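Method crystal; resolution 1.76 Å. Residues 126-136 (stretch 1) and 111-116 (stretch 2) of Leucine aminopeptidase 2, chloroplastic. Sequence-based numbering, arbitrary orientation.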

ATOM      1  N   GLU A 126      -3.969 -47.921 -20.724  1.00 27.21           N
ATOM      2  CA  GLU A 126      -4.004 -46.662 -19.966  1.00 27.70           C
ATOM      3  C   GLU A 126      -2.923 -46.643 -18.883  1.00 25.37           C
ATOM      4  O   GLU A 126      -2.277 -45.612 -18.661  1.00 24.63           O
ATOM      5  CB  GLU A 126      -5.390 -46.414 -19.352  1.00 30.28           C
ATOM      6  CG  GLU A 126      -6.398 -45.752 -20.289  1.00 33.88           C
ATOM      7  CD  GLU A 126      -6.664 -46.537 -21.573  1.00 37.30           C
ATOM      8  OE1 GLU A 126      -6.990 -47.744 -21.498  1.00 41.06           O
ATOM      9  OE2 GLU A 126      -6.546 -45.946 -22.672  1.00 40.18           O
ATOM     10  N   ARG A 127      -2.703 -47.782 -18.227  1.00 24.37           N
ATOM     11  CA  ARG A 127      -1.599 -47.899 -17.249  1.00 23.93           C
ATOM     12  C   ARG A 127      -0.249 -47.652 -17.909  1.00 23.01           C
ATOM     13  O   ARG A 127       0.564 -46.865 -17.406  1.00 22.29           O
ATOM     14  CB  ARG A 127      -1.595 -49.275 -16.574  1.00 24.64           C
ATOM     15  CG  ARG A 127      -2.826 -49.526 -15.713  1.00 25.61           C
ATOM     16  CD  ARG A 127      -2.672 -50.729 -14.796  1.00 26.62           C
ATOM     17  NE  ARG A 127      -2.182 -51.944 -15.438  1.00 27.90           N
ATOM     18  CZ  ARG A 127      -2.914 -52.991 -15.836  1.00 29.25           C
ATOM     19  NH1 ARG A 127      -4.241 -53.004 -15.750  1.00 30.63           N
ATOM     20  NH2 ARG A 127      -2.300 -54.038 -16.366  1.00 29.77           N
ATOM     21  N   ALA A 128      -0.021 -48.302 -19.052  1.00 22.42           N
ATOM     22  CA  ALA A 128       1.263 -48.191 -19.756  1.00 22.30           C
ATOM     23  C   ALA A 128       1.545 -46.756 -20.223  1.00 21.80           C
ATOM     24  O   ALA A 128       2.657 -46.249 -20.059  1.00 20.93           O
ATOM     25  CB  ALA A 128       1.324 -49.170 -20.932  1.00 23.05           C
ATOM     26  N   ARG A 129       0.530 -46.113 -20.792  1.00 21.95           N
ATOM     27  CA  ARG A 129       0.647 -44.730 -21.270  1.00 22.40           C
ATOM     28  C   ARG A 129       0.988 -43.776 -20.119  1.00 20.82           C
ATOM     29  O   ARG A 129       1.899 -42.936 -20.240  1.00 20.34           O
ATOM     30  CB  ARG A 129      -0.648 -44.303 -21.969  1.00 24.12           C
ATOM     31  CG  ARG A 129      -0.564 -42.980 -22.729  1.00 25.77           C
ATOM     32  CD  ARG A 129      -1.889 -42.605 -23.402  1.00 27.76           C
ATOM     33  NE  ARG A 129      -2.339 -43.674 -24.285  1.00 30.06           N
ATOM     34  CZ  ARG A 129      -3.351 -44.532 -24.061  1.00 32.59           C
ATOM     35  NH1 ARG A 129      -4.138 -44.462 -22.977  1.00 33.24           N
ATOM     36  NH2 ARG A 129      -3.601 -45.486 -24.959  1.00 34.43           N
ATOM     37  N   ALA A 130       0.289 -43.939 -18.998  1.00 19.89           N
ATOM     38  CA  ALA A 130       0.486 -43.089 -17.822  1.00 19.50           C
ATOM     39  C   ALA A 130       1.859 -43.276 -17.169  1.00 19.10           C
ATOM     40  O   ALA A 130       2.502 -42.303 -16.777  1.00 18.82           O
ATOM     41  CB  ALA A 130      -0.621 -43.314 -16.803  1.00 19.84           C
ATOM     42  N   VAL A 131       2.308 -44.527 -17.049  1.00 18.91           N
ATOM     43  CA  VAL A 131       3.625 -44.816 -16.482  1.00 18.74           C
ATOM     44  C   VAL A 131       4.731 -44.219 -17.355  1.00 18.96           C
ATOM     45  O   VAL A 131       5.669 -43.611 -16.840  1.00 18.63           O
ATOM     46  CB  VAL A 131       3.828 -46.327 -16.259  1.00 18.76           C
ATOM     47  CG1 VAL A 131       5.266 -46.656 -15.879  1.00 19.26           C
ATOM     48  CG2 VAL A 131       2.882 -46.825 -15.161  1.00 19.03           C
ATOM     49  N   ALA A 132       4.623 -44.386 -18.673  1.00 19.26           N
ATOM     50  CA  ALA A 132       5.610 -43.804 -19.591  1.00 19.83           C
ATOM     51  C   ALA A 132       5.656 -42.279 -19.455  1.00 19.88           C
ATOM     52  O   ALA A 132       6.747 -41.686 -19.396  1.00 19.59           O
ATOM     53  CB  ALA A 132       5.304 -44.196 -21.031  1.00 20.20           C
ATOM     54  N   GLU A 133       4.480 -41.656 -19.393  1.00 19.95           N
ATOM     55  CA  GLU A 133       4.399 -40.200 -19.215  1.00 20.63           C
ATOM     56  C   GLU A 133       5.033 -39.754 -17.914  1.00 19.69           C
ATOM     57  O   GLU A 133       5.835 -38.814 -17.889  1.00 18.69           O
ATOM     58  CB  GLU A 133       2.949 -39.706 -19.231  1.00 22.06           C
ATOM     59  CG  GLU A 133       2.328 -39.665 -20.604  1.00 24.15           C
ATOM     60  CD  GLU A 133       0.910 -39.104 -20.616  1.00 26.55           C
ATOM     61  OE1 GLU A 133       0.484 -38.461 -19.613  1.00 28.44           O
ATOM     62  OE2 GLU A 133       0.237 -39.282 -21.662  1.00 28.28           O
ATOM     63  N   GLY A 134       4.663 -40.421 -16.824  1.00 19.19           N
ATOM     64  CA  GLY A 134       5.134 -40.024 -15.486  1.00 19.27           C
ATOM     65  C   GLY A 134       6.640 -40.150 -15.344  1.00 19.40           C
ATOM     66  O   GLY A 134       7.272 -39.342 -14.653  1.00 19.57           O
ATOM     67  N   ALA A 135       7.212 -41.164 -15.999  1.00 19.26           N
ATOM     68  CA  ALA A 135       8.656 -41.388 -15.976  1.00 19.73           C
ATOM     69  C   ALA A 135       9.413 -40.231 -16.621  1.00 19.46           C
ATOM     70  O   ALA A 135      10.354 -39.701 -16.032  1.00 19.87           O
ATOM     71  CB  ALA A 135       9.004 -42.687 -16.672  1.00 20.16           C
ATOM     72  N   VAL A 136       8.989 -39.835 -17.822  1.00 18.85           N
ATOM     73  CA  VAL A 136       9.623 -38.722 -18.527  1.00 18.77           C
ATOM     74  C   VAL A 136       9.393 -37.407 -17.784  1.00 18.54           C
ATOM     75  O   VAL A 136      10.330 -36.628 -17.568  1.00 18.27           O
ATOM     76  CB  VAL A 136       9.118 -38.607 -19.982  1.00 19.15           C
ATOM     77  CG1 VAL A 136       9.672 -37.360 -20.672  1.00 19.41           C
ATOM     78  CG2 VAL A 136       9.483 -39.857 -20.758  1.00 19.71           C
TER
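Stretch 2 111-116: RLDLAL

Stretch 1 is helical throughout, with phi/psi values clustered near -63/-45, and it is a segment of a longer helix. Its backbone donors from Ala130 to Val136 are each satisfied by the carbonyl four residues earlier, from Val131 N to Arg127 O at 2.9 Å through to Val136 N to Ala132 O, a weak bond at 3.3 Å. The polar contacts with stretch 2 come from the Arg127 side chain, while the backbone bonds listed stay within the helix.

Stretch 2 begins as the end of a strand, Arg111 and Leu112 having phi/psi of -111/120 and -91/115. The chain turns at Asp113 (-96/11) and enters a 3-10 segment at Leu114-Leu116, where Leu116 N donates to Asp113 O at 3.0 Å. The order of contacts gives its direction: Leu112 lies against Val131 and Ala135, Ala115 against Arg127, Ala128 and Val131. As stretch 2 advances, its contacts therefore move back toward the start of stretch 1. The closest CA atoms across the pair, those of Arg127 and Ala115, are 5.0 Å apart.

The polar link is made by one side chain and one carbonyl. Arg127 points its CA-to-CB bond toward stretch 2, and its m, t, m rotamer brings the guanidinium edge onto Ala115 O, which lies near the guanidinium plane. Arg127 NE donates to Ala115 O at 2.8 Å with an N-H...O angle of 161°; Arg127 NH2 reaches the same Ala115 O at 3.1 Å and a more bent 138°. A single acceptor thus takes two donors, the NE bond having the better geometry. Arg127 NH1 is satisfied elsewhere in the structure.

The rest of the contact is apolar. Ala115 CB lies 3.8 Å from Ala128 CA and 4.0 Å from Arg127 CB. Val131, chi1 t, places CG2 3.9 Å from Leu114 CB and 4.0 Å from Ala115 CB; its CG1 is 3.9 Å from Leu112 CD1 and also 4.4 Å from Leu114 CB. That same Leu112 CD1 packs against Ala135 CB at 3.6 Å. The two stretches together bury 326 Å².

Two salt bridges lie within the stretches. Arg111 NE and NH2 donate to Asp113 OD1 and OD2 at 2.8 and 3.0 Å, a two-pronged salt bridge across the turn. On the helix, Arg129 NH1 forms a salt bridge with Glu126 OE2 at 2.8 Å, and Arg129 NE and NH2 are satisfied elsewhere. Glu133 OE1 is satisfied elsewhere in the structure.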

ATOM      1  N   ARG A 111      14.063 -50.139 -14.506  1.00 23.85           N
ATOM      2  CA  ARG A 111      12.921 -50.794 -15.143  1.00 23.94           C
ATOM      3  C   ARG A 111      11.694 -50.565 -14.270  1.00 23.24           C
ATOM      4  O   ARG A 111      11.690 -50.956 -13.104  1.00 22.75           O
ATOM      5  CB  ARG A 111      13.150 -52.301 -15.330  1.00 24.89           C
ATOM      6  CG  ARG A 111      12.102 -52.925 -16.241  1.00 25.39           C
ATOM      7  CD  ARG A 111      12.270 -54.422 -16.408  1.00 26.57           C
ATOM      8  NE  ARG A 111      11.775 -55.173 -15.248  1.00 26.74           N
ATOM      9  CZ  ARG A 111      12.474 -56.051 -14.526  1.00 27.93           C
ATOM     10  NH1 ARG A 111      13.747 -56.356 -14.802  1.00 29.13           N
ATOM     11  NH2 ARG A 111      11.883 -56.662 -13.503  1.00 27.98           N
ATOM     12  N   LEU A 112      10.679 -49.909 -14.833  1.00 22.44           N
ATOM     13  CA  LEU A 112       9.401 -49.713 -14.165  1.00 22.68           C
ATOM     14  C   LEU A 112       8.467 -50.864 -14.523  1.00 22.52           C
ATOM     15  O   LEU A 112       8.101 -51.024 -15.696  1.00 22.32           O
ATOM     16  CB  LEU A 112       8.762 -48.388 -14.617  1.00 23.21           C
ATOM     17  CG  LEU A 112       9.667 -47.165 -14.454  1.00 23.80           C
ATOM     18  CD1 LEU A 112       9.027 -45.943 -15.089  1.00 25.09           C
ATOM     19  CD2 LEU A 112       9.976 -46.932 -12.993  1.00 24.42           C
ATOM     20  N   ASP A 113       8.097 -51.661 -13.522  1.00 22.35           N
ATOM     21  CA  ASP A 113       7.086 -52.707 -13.689  1.00 23.10           C
ATOM     22  C   ASP A 113       5.688 -52.255 -13.260  1.00 22.82           C
ATOM     23  O   ASP A 113       4.771 -53.071 -13.211  1.00 23.18           O
ATOM     24  CB  ASP A 113       7.490 -53.969 -12.905  1.00 23.81           C
ATOM     25  CG  ASP A 113       8.716 -54.671 -13.487  1.00 24.92           C
ATOM     26  OD1 ASP A 113       9.272 -54.228 -14.515  1.00 26.24           O
ATOM     27  OD2 ASP A 113       9.140 -55.692 -12.909  1.00 25.87           O
ATOM     28  N   LEU A 114       5.502 -50.959 -13.005  1.00 22.52           N
ATOM     29  CA  LEU A 114       4.255 -50.448 -12.429  1.00 22.80           C
ATOM     30  C   LEU A 114       3.011 -50.760 -13.258  1.00 23.16           C
ATOM     31  O   LEU A 114       1.953 -51.045 -12.699  1.00 23.49           O
ATOM     32  CB  LEU A 114       4.331 -48.920 -12.226  1.00 22.94           C
ATOM     33  CG  LEU A 114       5.468 -48.344 -11.383  1.00 23.34           C
ATOM     34  CD1 LEU A 114       5.353 -46.825 -11.382  1.00 23.97           C
ATOM     35  CD2 LEU A 114       5.497 -48.856  -9.954  1.00 23.79           C
ATOM     36  N   ALA A 115       3.128 -50.694 -14.584  1.00 23.40           N
ATOM     37  CA  ALA A 115       1.967 -50.912 -15.464  1.00 24.08           C
ATOM     38  C   ALA A 115       1.503 -52.376 -15.492  1.00 25.13           C
ATOM     39  O   ALA A 115       0.419 -52.660 -16.012  1.00 25.29           O
ATOM     40  CB  ALA A 115       2.254 -50.417 -16.877  1.00 23.94           C
ATOM     41  N   LEU A 116       2.320 -53.290 -14.961  1.00 25.60           N
ATOM     42  CA  LEU A 116       1.939 -54.701 -14.809  1.00 27.13           C
ATOM     43  C   LEU A 116       0.997 -54.941 -13.639  1.00 28.51           C
ATOM     44  O   LEU A 116       0.306 -55.957 -13.615  1.00 29.74           O
ATOM     45  CB  LEU A 116       3.177 -55.588 -14.654  1.00 27.10           C
ATOM     46  CG  LEU A 116       4.153 -55.560 -15.835  1.00 27.47           C
ATOM     47  CD1 LEU A 116       5.408 -56.370 -15.544  1.00 27.62           C
ATOM     48  CD2 LEU A 116       3.488 -56.049 -17.104  1.00 28.24           C
TER